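PDB 7A0J: Serine/threonine-protein kinase-like protein ACR4 from Arabidopsis thaliana, which acts as a membrane receptor kinase that controls formative cell division in root meristems in response to the CLE40 peptide, here represented by its extracellular beta-propeller domain. Local coordinates for residues E231-V236 with V254-F259; D55-G60 with I77-P82; V30-N35 with M291-W296; Q83-G88 with D124-N129. All coordinates share one frame; numbering follows the deposited sequence.

Contact 1. Residues E231-V236 with V254-F259; sequences EPLLAV and VCWGFF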
loop_
_atom_site.group_PDB
_atom_site.type_symbol
_atom_site.label_atom_id
_atom_site.label_comp_id
_atom_site.label_asym_id
_atom_site.label_seq_id
_atom_site.Cartn_x
_atom_site.Cartn_y
_atom_site.Cartn_z
ATOM N N GLU A 231 15.853 14.095 7.320
ATOM C CA GLU A 231 14.758 14.965 7.828
ATOM C C GLU A 231 13.600 14.097 8.313
ATOM O O GLU A 231 13.371 13.014 7.775
ATOM C CB GLU A 231 14.272 15.925 6.738
ATOM C CG GLU A 231 15.319 16.929 6.282
ATOM C CD GLU A 231 16.295 16.438 5.223
ATOM O OE1 GLU A 231 15.933 15.524 4.457
ATOM O OE2 GLU A 231 17.419 16.972 5.171
ATOM N N PRO A 232 12.834 14.537 9.340
ATOM C CA PRO A 232 11.614 13.836 9.746
ATOM C C PRO A 232 10.613 13.725 8.585
ATOM O O PRO A 232 10.421 14.709 7.893
ATOM C CB PRO A 232 11.032 14.711 10.869
ATOM C CG PRO A 232 12.209 15.521 11.374
ATOM C CD PRO A 232 13.096 15.727 10.165
ATOM N N LEU A 233 10.021 12.541 8.393
ATOM C CA LEU A 233 9.007 12.266 7.338
ATOM C C LEU A 233 7.639 12.026 7.987
ATOM O O LEU A 233 7.602 11.417 9.074
ATOM C CB LEU A 233 9.437 11.044 6.518
ATOM C CG LEU A 233 10.755 11.168 5.752
ATOM C CD1 LEU A 233 10.879 10.051 4.726
ATOM C CD2 LEU A 233 10.884 12.522 5.070
ATOM N N LEU A 234 6.566 12.490 7.335
ATOM C CA LEU A 234 5.151 12.246 7.732
ATOM C C LEU A 234 4.658 10.941 7.099
ATOM O O LEU A 234 3.913 10.205 7.773
ATOM C CB LEU A 234 4.277 13.420 7.278
ATOM C CG LEU A 234 4.363 14.683 8.134
ATOM C CD1 LEU A 234 3.723 15.861 7.415
ATOM C CD2 LEU A 234 3.716 14.473 9.496
ATOM N N ALA A 235 5.044 10.683 5.845
ATOM C CA ALA A 235 4.627 9.504 5.051
ATOM C C ALA A 235 5.810 8.974 4.236
ATOM O O ALA A 235 6.731 9.757 3.932
ATOM C CB ALA A 235 3.472 9.872 4.154
ATOM N N VAL A 236 5.773 7.682 3.901
ATOM C CA VAL A 236 6.754 7.007 3.004
ATOM C C VAL A 236 5.991 6.019 2.114
ATOM O O VAL A 236 4.995 5.435 2.587
ATOM C CB VAL A 236 7.875 6.322 3.812
ATOM C CG1 VAL A 236 7.332 5.300 4.800
ATOM C CG2 VAL A 236 8.923 5.690 2.905
ATOM N N VAL A 254 10.212 13.995 -1.525
ATOM C CA VAL A 254 11.632 13.609 -1.786
ATOM C C VAL A 254 11.650 12.111 -2.105
ATOM O O VAL A 254 10.960 11.352 -1.397
ATOM C CB VAL A 254 12.552 13.967 -0.600
ATOM C CG1 VAL A 254 12.062 13.381 0.716
ATOM C CG2 VAL A 254 13.997 13.565 -0.860
ATOM N N CYS A 255 12.387 11.719 -3.150
ATOM C CA CYS A 255 12.538 10.313 -3.611
ATOM C C CYS A 255 14.021 9.930 -3.640
ATOM O O CYS A 255 14.866 10.831 -3.800
ATOM C CB CYS A 255 11.909 10.112 -4.985
ATOM S SG CYS A 255 10.141 10.506 -5.027
ATOM N N TRP A 256 14.309 8.637 -3.485
ATOM C CA TRP A 256 15.681 8.065 -3.451
ATOM C C TRP A 256 15.624 6.584 -3.842
ATOM O O TRP A 256 14.539 5.985 -3.718
ATOM C CB TRP A 256 16.298 8.262 -2.059
ATOM C CG TRP A 256 15.596 7.499 -0.978
ATOM C CD1 TRP A 256 15.918 6.259 -0.509
ATOM C CD2 TRP A 256 14.438 7.918 -0.232
ATOM N NE1 TRP A 256 15.046 5.879 0.474
ATOM C CE2 TRP A 256 14.127 6.876 0.668
ATOM C CE3 TRP A 256 13.636 9.067 -0.236
ATOM C CZ2 TRP A 256 13.053 6.953 1.552
ATOM C CZ3 TRP A 256 12.575 9.141 0.640
ATOM C CH2 TRP A 256 12.288 8.096 1.520
ATOM N N GLY A 257 16.752 6.025 -4.293
ATOM C CA GLY A 257 16.903 4.593 -4.620
ATOM C C GLY A 257 17.766 4.376 -5.850
ATOM O O GLY A 257 18.598 5.255 -6.151
ATOM N N PHE A 258 17.578 3.237 -6.525
ATOM C CA PHE A 258 18.307 2.832 -7.757
ATOM C C PHE A 258 17.770 3.628 -8.954
ATOM O O PHE A 258 18.581 4.072 -9.790
ATOM N N PHE A 259 16.446 3.792 -9.028
ATOM C CA PHE A 259 15.732 4.550 -10.090
ATOM C C PHE A 259 15.872 6.054 -9.827
ATOM O O PHE A 259 16.972 6.579 -10.093
#
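L233 and W256 send their side chains at each other from opposite directions, and CD1 of L233 stops 4.0 Å from CH2 at the far corner of the indole. V236 adds a second, looser touch: its CG2 lies 4.4 Å from the same CH2. Both methyls approach the ring obliquely, and no hydrogen bond crosses between the segments. W256 gets there with CG between its own backbone N and carbonyl carbon (chi1 66°); with chi2 near 90°, this points the six-membered ring at L233 and V236. Strands 233-238 and 253-257 are the two outer strands of a three-stranded antiparallel sheet, with strand 242-247 between them, in repeat 6 of the propeller. The closer part of the contact is the buried pair L233 and W256; V202 also packs on L233, and C192 and C204 of the preceding repeat pack on the indole. The loose side is at V236, which is partly exposed. Near the indole sits a 1,2-ethanediol, probably from the crystallisation liquor. With carbon alone meeting carbon, the contact between the segments rests on shape and burial, and these two touches alone would do little to fix the ring's rotation.

Contact 2. Residues D55-G60 with I77-P82; sequences DGFMCG and IQMGVP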
loop_
_atom_site.group_PDB
_atom_site.type_symbol
_atom_site.label_atom_id
_atom_site.label_comp_id
_atom_site.label_asym_id
_atom_site.label_seq_id
_atom_site.Cartn_x
_atom_site.Cartn_y
_atom_site.Cartn_z
ATOM N N ASP A 55 -0.390 -5.312 -10.011
ATOM C CA ASP A 55 -0.225 -5.436 -11.483
ATOM C C ASP A 55 -1.562 -5.876 -12.094
ATOM O O ASP A 55 -1.916 -7.062 -11.950
ATOM C CB ASP A 55 0.911 -6.401 -11.835
ATOM C CG ASP A 55 1.320 -6.346 -13.297
ATOM O OD1 ASP A 55 0.436 -6.116 -14.145
ATOM O OD2 ASP A 55 2.519 -6.525 -13.574
ATOM N N GLY A 56 -2.271 -4.942 -12.739
ATOM C CA GLY A 56 -3.494 -5.205 -13.522
ATOM C C GLY A 56 -4.766 -5.120 -12.692
ATOM O O GLY A 56 -5.846 -5.355 -13.264
ATOM N N PHE A 57 -4.676 -4.791 -11.399
ATOM C CA PHE A 57 -5.852 -4.786 -10.489
ATOM C C PHE A 57 -5.710 -3.716 -9.402
ATOM O O PHE A 57 -4.585 -3.422 -8.958
ATOM C CB PHE A 57 -6.053 -6.171 -9.871
ATOM C CG PHE A 57 -4.950 -6.609 -8.943
ATOM C CD1 PHE A 57 -3.863 -7.326 -9.415
ATOM C CD2 PHE A 57 -5.003 -6.306 -7.592
ATOM C CE1 PHE A 57 -2.851 -7.725 -8.557
ATOM C CE2 PHE A 57 -3.989 -6.704 -6.734
ATOM C CZ PHE A 57 -2.915 -7.415 -7.218
ATOM N N MET A 58 -6.853 -3.149 -9.010
ATOM C CA MET A 58 -7.039 -2.294 -7.810
ATOM C C MET A 58 -7.913 -3.073 -6.823
ATOM O O MET A 58 -8.858 -3.744 -7.290
ATOM C CB MET A 58 -7.723 -0.975 -8.194
ATOM C CG MET A 58 -7.994 -0.043 -7.027
ATOM S SD MET A 58 -6.514 0.393 -6.081
ATOM C CE MET A 58 -5.537 1.260 -7.309
ATOM N N CYS A 59 -7.579 -3.035 -5.529
ATOM C CA CYS A 59 -8.414 -3.649 -4.459
ATOM C C CYS A 59 -8.730 -2.605 -3.386
ATOM O O CYS A 59 -7.986 -1.612 -3.278
ATOM C CB CYS A 59 -7.761 -4.864 -3.809
ATOM S SG CYS A 59 -7.195 -6.123 -4.982
ATOM N N GLY A 60 -9.818 -2.840 -2.655
ATOM C CA GLY A 60 -10.262 -2.003 -1.529
ATOM C C GLY A 60 -10.874 -2.852 -0.431
ATOM O O GLY A 60 -11.335 -3.971 -0.735
ATOM N N ILE A 77 -4.505 -13.305 -10.099
ATOM C CA ILE A 77 -5.561 -13.261 -9.040
ATOM C C ILE A 77 -6.940 -13.072 -9.682
ATOM O O ILE A 77 -7.014 -12.533 -10.804
ATOM C CB ILE A 77 -5.291 -12.164 -7.988
ATOM C CG1 ILE A 77 -5.218 -10.763 -8.601
ATOM C CG2 ILE A 77 -4.050 -12.478 -7.166
ATOM C CD1 ILE A 77 -5.743 -9.681 -7.687
ATOM N N GLN A 78 -7.982 -13.494 -8.960
ATOM C CA GLN A 78 -9.409 -13.321 -9.345
ATOM C C GLN A 78 -9.895 -11.959 -8.832
ATOM O O GLN A 78 -9.381 -11.512 -7.786
ATOM C CB GLN A 78 -10.263 -14.474 -8.805
ATOM C CG GLN A 78 -10.295 -14.598 -7.283
ATOM C CD GLN A 78 -9.178 -15.434 -6.704
ATOM O OE1 GLN A 78 -8.381 -16.037 -7.420
ATOM N NE2 GLN A 78 -9.108 -15.471 -5.384
ATOM N N MET A 79 -10.841 -11.342 -9.547
ATOM C CA MET A 79 -11.443 -10.031 -9.184
ATOM C C MET A 79 -12.654 -10.260 -8.270
ATOM O O MET A 79 -13.007 -11.431 -8.029
ATOM C CB MET A 79 -11.864 -9.263 -10.441
ATOM C CG MET A 79 -10.705 -8.928 -11.366
ATOM S SD MET A 79 -9.466 -7.835 -10.608
ATOM C CE MET A 79 -8.285 -9.027 -9.979
ATOM N N GLY A 80 -13.253 -9.176 -7.768
ATOM C CA GLY A 80 -14.324 -9.210 -6.756
ATOM C C GLY A 80 -13.788 -9.655 -5.407
ATOM O O GLY A 80 -12.586 -9.448 -5.156
ATOM N N VAL A 81 -14.641 -10.255 -4.572
ATOM C CA VAL A 81 -14.250 -10.826 -3.249
ATOM C C VAL A 81 -13.485 -12.120 -3.516
ATOM O O VAL A 81 -14.049 -13.068 -4.061
ATOM C CB VAL A 81 -15.469 -11.053 -2.334
ATOM C CG1 VAL A 81 -15.075 -11.679 -1.006
ATOM C CG2 VAL A 81 -16.248 -9.765 -2.104
ATOM N N PRO A 82 -12.185 -12.202 -3.144
ATOM C CA PRO A 82 -11.337 -13.325 -3.546
ATOM C C PRO A 82 -11.707 -14.636 -2.840
ATOM O O PRO A 82 -11.953 -14.601 -1.652
ATOM C CB PRO A 82 -9.929 -12.875 -3.127
ATOM C CG PRO A 82 -10.178 -11.949 -1.957
ATOM C CD PRO A 82 -11.464 -11.229 -2.309
#
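I77 lays its CD1 methyl over the phenyl ring of F57, 3.2 Å from the ring centroid and 6° off the normal, a CH-pi contact centred on the face. All six ring carbons stay within 3.7 Å of that methyl, CG being the nearest at 3.4 Å. The two side chains cross at about a right angle, I77 reaching the ring end-on through CG1, which itself comes to 3.8 Å from CD1 of F57. A different part of F57 receives M79: the methionine CE meets CB of F57 at 3.6 Å and stands oblique to the ring. M79 leaves its backbone beside the strand rather than at it, and bends at chi2 (-63°) and chi3 (94°) bring the methyl in. F57 and I77 are buried, whereas M79 is partly exposed and lies at the margin of the pair. No hydrogen bond joins the segments. F57 opens strand 57-62, the middle strand of the antiparallel sheet of repeat 2, and segment 77-82 belongs to the long loop that leaves strand 68-72 for strand 91-96 of the next sheet. C59 is tied to C70 by a disulfide, M79 also packs on C70, and P82 rests on W126 of strand 120-127.

Contact 3. Residues V30-N35 with M291-W296; sequences VCYGSN and MSPVCW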
loop_
_atom_site.group_PDB
_atom_site.type_symbol
_atom_site.label_atom_id
_atom_site.label_comp_id
_atom_site.label_asym_id
_atom_site.label_seq_id
_atom_site.Cartn_x
_atom_site.Cartn_y
_atom_site.Cartn_z
ATOM N N VAL A 30 -12.777 7.012 -6.864
ATOM C CA VAL A 30 -12.584 7.593 -8.224
ATOM C C VAL A 30 -11.209 7.132 -8.715
ATOM O O VAL A 30 -10.256 7.173 -7.908
ATOM C CB VAL A 30 -12.703 9.131 -8.207
ATOM C CG1 VAL A 30 -12.376 9.745 -9.560
ATOM C CG2 VAL A 30 -14.078 9.581 -7.738
ATOM N N CYS A 31 -11.123 6.679 -9.968
ATOM C CA CYS A 31 -9.873 6.180 -10.600
ATOM C C CYS A 31 -9.567 6.994 -11.860
ATOM O O CYS A 31 -10.519 7.469 -12.510
ATOM C CB CYS A 31 -9.970 4.695 -10.937
ATOM S SG CYS A 31 -10.207 3.642 -9.482
ATOM N N TYR A 32 -8.278 7.156 -12.162
ATOM C CA TYR A 32 -7.746 7.803 -13.388
ATOM C C TYR A 32 -6.565 6.979 -13.907
ATOM O O TYR A 32 -5.696 6.633 -13.089
ATOM C CB TYR A 32 -7.278 9.231 -13.101
ATOM C CG TYR A 32 -8.300 10.132 -12.459
ATOM C CD1 TYR A 32 -9.307 10.717 -13.208
ATOM C CD2 TYR A 32 -8.255 10.413 -11.102
ATOM C CE1 TYR A 32 -10.246 11.554 -12.628
ATOM C CE2 TYR A 32 -9.183 11.252 -10.506
ATOM C CZ TYR A 32 -10.184 11.823 -11.272
ATOM O OH TYR A 32 -11.105 12.650 -10.697
ATOM N N GLY A 33 -6.526 6.691 -15.211
ATOM C CA GLY A 33 -5.365 6.040 -15.845
ATOM C C GLY A 33 -5.726 5.181 -17.044
ATOM O O GLY A 33 -6.918 5.104 -17.400
ATOM N N SER A 34 -4.714 4.516 -17.607
ATOM C CA SER A 34 -4.725 3.891 -18.955
ATOM C C SER A 34 -5.185 2.426 -18.907
ATOM O O SER A 34 -5.367 1.858 -19.991
ATOM C CB SER A 34 -3.364 4.019 -19.593
ATOM O OG SER A 34 -2.354 3.510 -18.735
ATOM N N ASN A 35 -5.362 1.829 -17.721
ATOM C CA ASN A 35 -5.914 0.451 -17.583
ATOM C C ASN A 35 -7.444 0.542 -17.601
ATOM O O ASN A 35 -8.037 0.861 -16.551
ATOM C CB ASN A 35 -5.390 -0.288 -16.346
ATOM C CG ASN A 35 -5.753 -1.760 -16.346
ATOM O OD1 ASN A 35 -6.864 -2.131 -16.715
ATOM N ND2 ASN A 35 -4.829 -2.611 -15.928
ATOM N N MET A 291 -9.974 16.736 -10.110
ATOM C CA MET A 291 -8.822 16.810 -11.051
ATOM C C MET A 291 -8.112 15.452 -11.121
ATOM O O MET A 291 -8.216 14.675 -10.150
ATOM C CB MET A 291 -7.818 17.882 -10.611
ATOM C CG MET A 291 -7.068 17.542 -9.331
ATOM S SD MET A 291 -5.907 18.840 -8.836
ATOM C CE MET A 291 -7.042 20.187 -8.506
ATOM N N SER A 292 -7.406 15.195 -12.225
ATOM C CA SER A 292 -6.526 14.012 -12.415
ATOM C C SER A 292 -5.283 14.184 -11.544
ATOM O O SER A 292 -4.905 15.305 -11.217
ATOM C CB SER A 292 -6.189 13.809 -13.873
ATOM O OG SER A 292 -5.426 14.891 -14.382
ATOM N N PRO A 293 -4.609 13.085 -11.133
ATOM C CA PRO A 293 -3.552 13.170 -10.124
ATOM C C PRO A 293 -2.226 13.741 -10.651
ATOM O O PRO A 293 -1.963 13.637 -11.838
ATOM C CB PRO A 293 -3.382 11.706 -9.692
ATOM C CG PRO A 293 -3.730 10.915 -10.934
ATOM C CD PRO A 293 -4.825 11.711 -11.613
ATOM N N VAL A 294 -1.431 14.325 -9.749
ATOM C CA VAL A 294 -0.049 14.820 -10.026
ATOM C C VAL A 294 0.910 13.634 -9.869
ATOM O O VAL A 294 1.142 13.215 -8.720
ATOM C CB VAL A 294 0.338 15.988 -9.099
ATOM C CG1 VAL A 294 1.723 16.527 -9.426
ATOM C CG2 VAL A 294 -0.692 17.107 -9.133
ATOM N N CYS A 295 1.432 13.111 -10.982
ATOM C CA CYS A 295 2.283 11.892 -11.025
ATOM C C CYS A 295 3.561 12.165 -11.818
ATOM O O CYS A 295 3.524 12.995 -12.746
ATOM C CB CYS A 295 1.537 10.715 -11.639
ATOM S SG CYS A 295 -0.065 10.404 -10.856
ATOM N N TRP A 296 4.644 11.479 -11.448
ATOM C CA TRP A 296 5.979 11.572 -12.094
ATOM C C TRP A 296 6.639 10.191 -12.118
ATOM O O TRP A 296 6.415 9.408 -11.170
ATOM C CB TRP A 296 6.840 12.634 -11.397
ATOM C CG TRP A 296 7.256 12.291 -9.999
ATOM C CD1 TRP A 296 8.411 11.680 -9.603
ATOM C CD2 TRP A 296 6.516 12.566 -8.797
ATOM N NE1 TRP A 296 8.435 11.549 -8.241
ATOM C CE2 TRP A 296 7.288 12.086 -7.718
ATOM C CE3 TRP A 296 5.278 13.162 -8.527
ATOM C CZ2 TRP A 296 6.859 12.186 -6.395
ATOM C CZ3 TRP A 296 4.855 13.261 -7.219
ATOM C CH2 TRP A 296 5.637 12.779 -6.169
#
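Y32 runs along M291 to P293, beginning at CB, which lies 3.8 Å from CD of P293. The same proline carbon comes to 3.9 Å from CG and 3.7 Å from CD2 of the tyrosine, so CD of the pyrrolidine packs obliquely beside the root of the ring. Further out, CA of S292 stands over one face of the ring, 4.1 Å from its centroid and 6° off the normal, as a CH-pi contact made by backbone rather than side chain. Y32 has CG anti to its carbonyl carbon and beside the backbone N (chi1 -54°), and this sets the ring against residues 291-293. The two segments come from repeats 1 and 7, and their meeting brings the first and last repeats of the propeller together, as expected where a beta-propeller closes its ring. Strand 29-33 is an edge strand of the repeat 1 sheet and strand 294-297 an edge strand of the repeat 7 sheet. P293 also packs on F18 of strand 17-21, the neighbour of Y32's own strand. C31 and C295 are each held within their sheets by disulfides, to C19 and C283. At the outer end of the tyrosine, CE2 and CZ pass the carbonyl O of M291, and OH lies 3.6 Å from that O, a packing distance with no hydrogen bond between them. S292 and M291 are exposed at the surface, and the ring itself is only partly buried.

Contact 4. Residues Q83-G88 with D124-N129; sequences QPMTKG and DCWGYN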
loop_
_atom_site.group_PDB
_atom_site.type_symbol
_atom_site.label_atom_id
_atom_site.label_comp_id
_atom_site.label_asym_id
_atom_site.label_seq_id
_atom_site.Cartn_x
_atom_site.Cartn_y
_atom_site.Cartn_z
ATOM N N GLN A 83 -11.738 -15.740 -3.594
ATOM C CA GLN A 83 -11.935 -17.123 -3.080
ATOM C C GLN A 83 -10.568 -17.796 -2.955
ATOM O O GLN A 83 -9.668 -17.497 -3.735
ATOM C CB GLN A 83 -12.853 -17.912 -4.016
ATOM C CG GLN A 83 -14.303 -17.449 -3.993
ATOM C CD GLN A 83 -14.976 -17.691 -2.662
ATOM O OE1 GLN A 83 -14.692 -18.661 -1.967
ATOM N NE2 GLN A 83 -15.874 -16.794 -2.290
ATOM N N PRO A 84 -10.354 -18.721 -1.989
ATOM C CA PRO A 84 -11.367 -19.106 -1.003
ATOM C C PRO A 84 -11.660 -18.007 0.031
ATOM O O PRO A 84 -10.732 -17.389 0.515
ATOM C CB PRO A 84 -10.760 -20.325 -0.283
ATOM C CG PRO A 84 -9.574 -20.738 -1.135
ATOM C CD PRO A 84 -9.100 -19.463 -1.800
ATOM N N MET A 85 -12.944 -17.798 0.338
ATOM C CA MET A 85 -13.428 -16.828 1.356
ATOM C C MET A 85 -14.443 -17.532 2.260
ATOM O O MET A 85 -15.352 -18.195 1.719
ATOM C CB MET A 85 -14.092 -15.620 0.686
ATOM C CG MET A 85 -14.622 -14.576 1.660
ATOM S SD MET A 85 -13.322 -13.808 2.661
ATOM C CE MET A 85 -12.459 -12.846 1.419
ATOM N N THR A 86 -14.276 -17.406 3.578
ATOM C CA THR A 86 -15.265 -17.841 4.597
ATOM C C THR A 86 -16.421 -16.835 4.588
ATOM O O THR A 86 -16.141 -15.622 4.657
ATOM C CB THR A 86 -14.610 -17.987 5.977
ATOM O OG1 THR A 86 -13.615 -19.005 5.870
ATOM C CG2 THR A 86 -15.588 -18.344 7.074
ATOM N N LYS A 87 -17.662 -17.322 4.478
ATOM C CA LYS A 87 -18.896 -16.491 4.483
ATOM C C LYS A 87 -18.952 -15.693 5.792
ATOM O O LYS A 87 -18.809 -16.312 6.862
ATOM C CB LYS A 87 -20.139 -17.371 4.318
ATOM C CG LYS A 87 -21.451 -16.615 4.164
ATOM C CD LYS A 87 -22.630 -17.505 3.834
ATOM C CE LYS A 87 -23.960 -16.800 3.988
ATOM N NZ LYS A 87 -25.053 -17.520 3.290
ATOM N N GLY A 88 -19.123 -14.370 5.698
ATOM C CA GLY A 88 -19.259 -13.461 6.854
ATOM C C GLY A 88 -17.921 -13.037 7.445
ATOM O O GLY A 88 -17.942 -12.287 8.440
ATOM N N ASP A 124 -4.810 -13.822 5.798
ATOM C CA ASP A 124 -5.177 -14.583 4.575
ATOM C C ASP A 124 -4.588 -13.866 3.357
ATOM O O ASP A 124 -4.800 -12.642 3.238
ATOM C CB ASP A 124 -6.694 -14.712 4.432
ATOM C CG ASP A 124 -7.360 -15.391 5.614
ATOM O OD1 ASP A 124 -6.849 -16.441 6.042
ATOM O OD2 ASP A 124 -8.377 -14.858 6.098
ATOM N N CYS A 125 -3.879 -14.599 2.497
ATOM C CA CYS A 125 -3.283 -14.078 1.240
ATOM C C CYS A 125 -3.804 -14.893 0.051
ATOM O O CYS A 125 -4.038 -16.105 0.221
ATOM C CB CYS A 125 -1.760 -14.084 1.313
ATOM S SG CYS A 125 -1.115 -13.124 2.709
ATOM N N TRP A 126 -3.998 -14.229 -1.093
ATOM C CA TRP A 126 -4.462 -14.820 -2.378
ATOM C C TRP A 126 -3.502 -14.415 -3.501
ATOM O O TRP A 126 -3.071 -13.247 -3.506
ATOM C CB TRP A 126 -5.886 -14.354 -2.706
ATOM C CG TRP A 126 -6.903 -14.637 -1.645
ATOM C CD1 TRP A 126 -7.709 -15.733 -1.554
ATOM C CD2 TRP A 126 -7.244 -13.793 -0.530
ATOM N NE1 TRP A 126 -8.522 -15.633 -0.457
ATOM C CE2 TRP A 126 -8.260 -14.457 0.191
ATOM C CE3 TRP A 126 -6.792 -12.551 -0.068
ATOM C CZ2 TRP A 126 -8.828 -13.918 1.345
ATOM C CZ3 TRP A 126 -7.353 -12.019 1.071
ATOM C CH2 TRP A 126 -8.359 -12.695 1.765
ATOM N N GLY A 127 -3.201 -15.338 -4.419
ATOM C CA GLY A 127 -2.512 -15.041 -5.689
ATOM C C GLY A 127 -1.466 -16.077 -6.053
ATOM O O GLY A 127 -1.546 -17.206 -5.534
ATOM N N TYR A 128 -0.529 -15.693 -6.928
ATOM C CA TYR A 128 0.562 -16.546 -7.470
ATOM C C TYR A 128 1.486 -16.989 -6.330
ATOM O O TYR A 128 2.197 -16.133 -5.764
ATOM C CB TYR A 128 1.348 -15.791 -8.546
ATOM N N ASN A 129 1.450 -18.287 -6.003
ATOM C CA ASN A 129 2.360 -18.963 -5.039
ATOM C C ASN A 129 2.242 -18.313 -3.653
ATOM O O ASN A 129 3.269 -18.247 -2.947
ATOM C CB ASN A 129 3.808 -18.946 -5.536
#
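W126 donates its indole NE1 to the carbonyl O of P84 at 3.0 Å in a nearly straight bond (170°). The acceptor lies in the indole plane, at the ring edge, while the N-H reaches the P84 carbonyl from above the carbonyl plane, 36° out of it. Next to this bond, CD1 of W126 passes the carbonyl O of Q83 at 3.4 Å, and CD of P84 lies 4.0 Å from the same CD1. On the benzene side of the indole, CE of M85 meets CZ2 at 3.8 Å, obliquely, with the two side chains crossing at about a right angle. The methionine has CG anti to its backbone N (chi1 180°) and then bends at chi2 and chi3, which turns the methyl back to the indole. One shell out, Q83 folds its amide over its own segment: M85 N donates to Q83 OE1 at 3.0 Å, a bond that spans P84, whose preceding peptide bond is cis. Thus three consecutive residues of the loop meet one buried tryptophan, though Q83 and P84 are themselves exposed. On the strand side, D124 makes hydrogen bonds to N133 and Y91, and C125 is tied by its disulfide to C102. W126 belongs to strand 120-127, an inner strand of the repeat 3 sheet, between strands 100-105 and 132-136. Its indole also packs on P68 of strand 68-72, and therefore joins this sheet to that of repeat 2, while segment 83-88 continues the loop toward strand 91-96.

Contacts 1 and 2 are buried, contact 4 is partly buried and contact 3 lies at the surface. Contacts 1 and 2 each stay within one propeller repeat and rely on apolar packing, in contact 2 sharpened by a methyl over a ring face. Contacts 3 and 4 join different repeats, and only contact 4 has a hydrogen bond across its segments. Contacts 2 and 4 share the loop between strands 68-72 and 91-96, and their centres are about 11 Å apart, with I77 packing on G127. Contact 3 touches both contact 1, where C255 packs on W296, and contact 2, where G56 meets N35. Contacts 1 and 4 lie on opposite sides of the chain's centre, their centres about 33 Å apart.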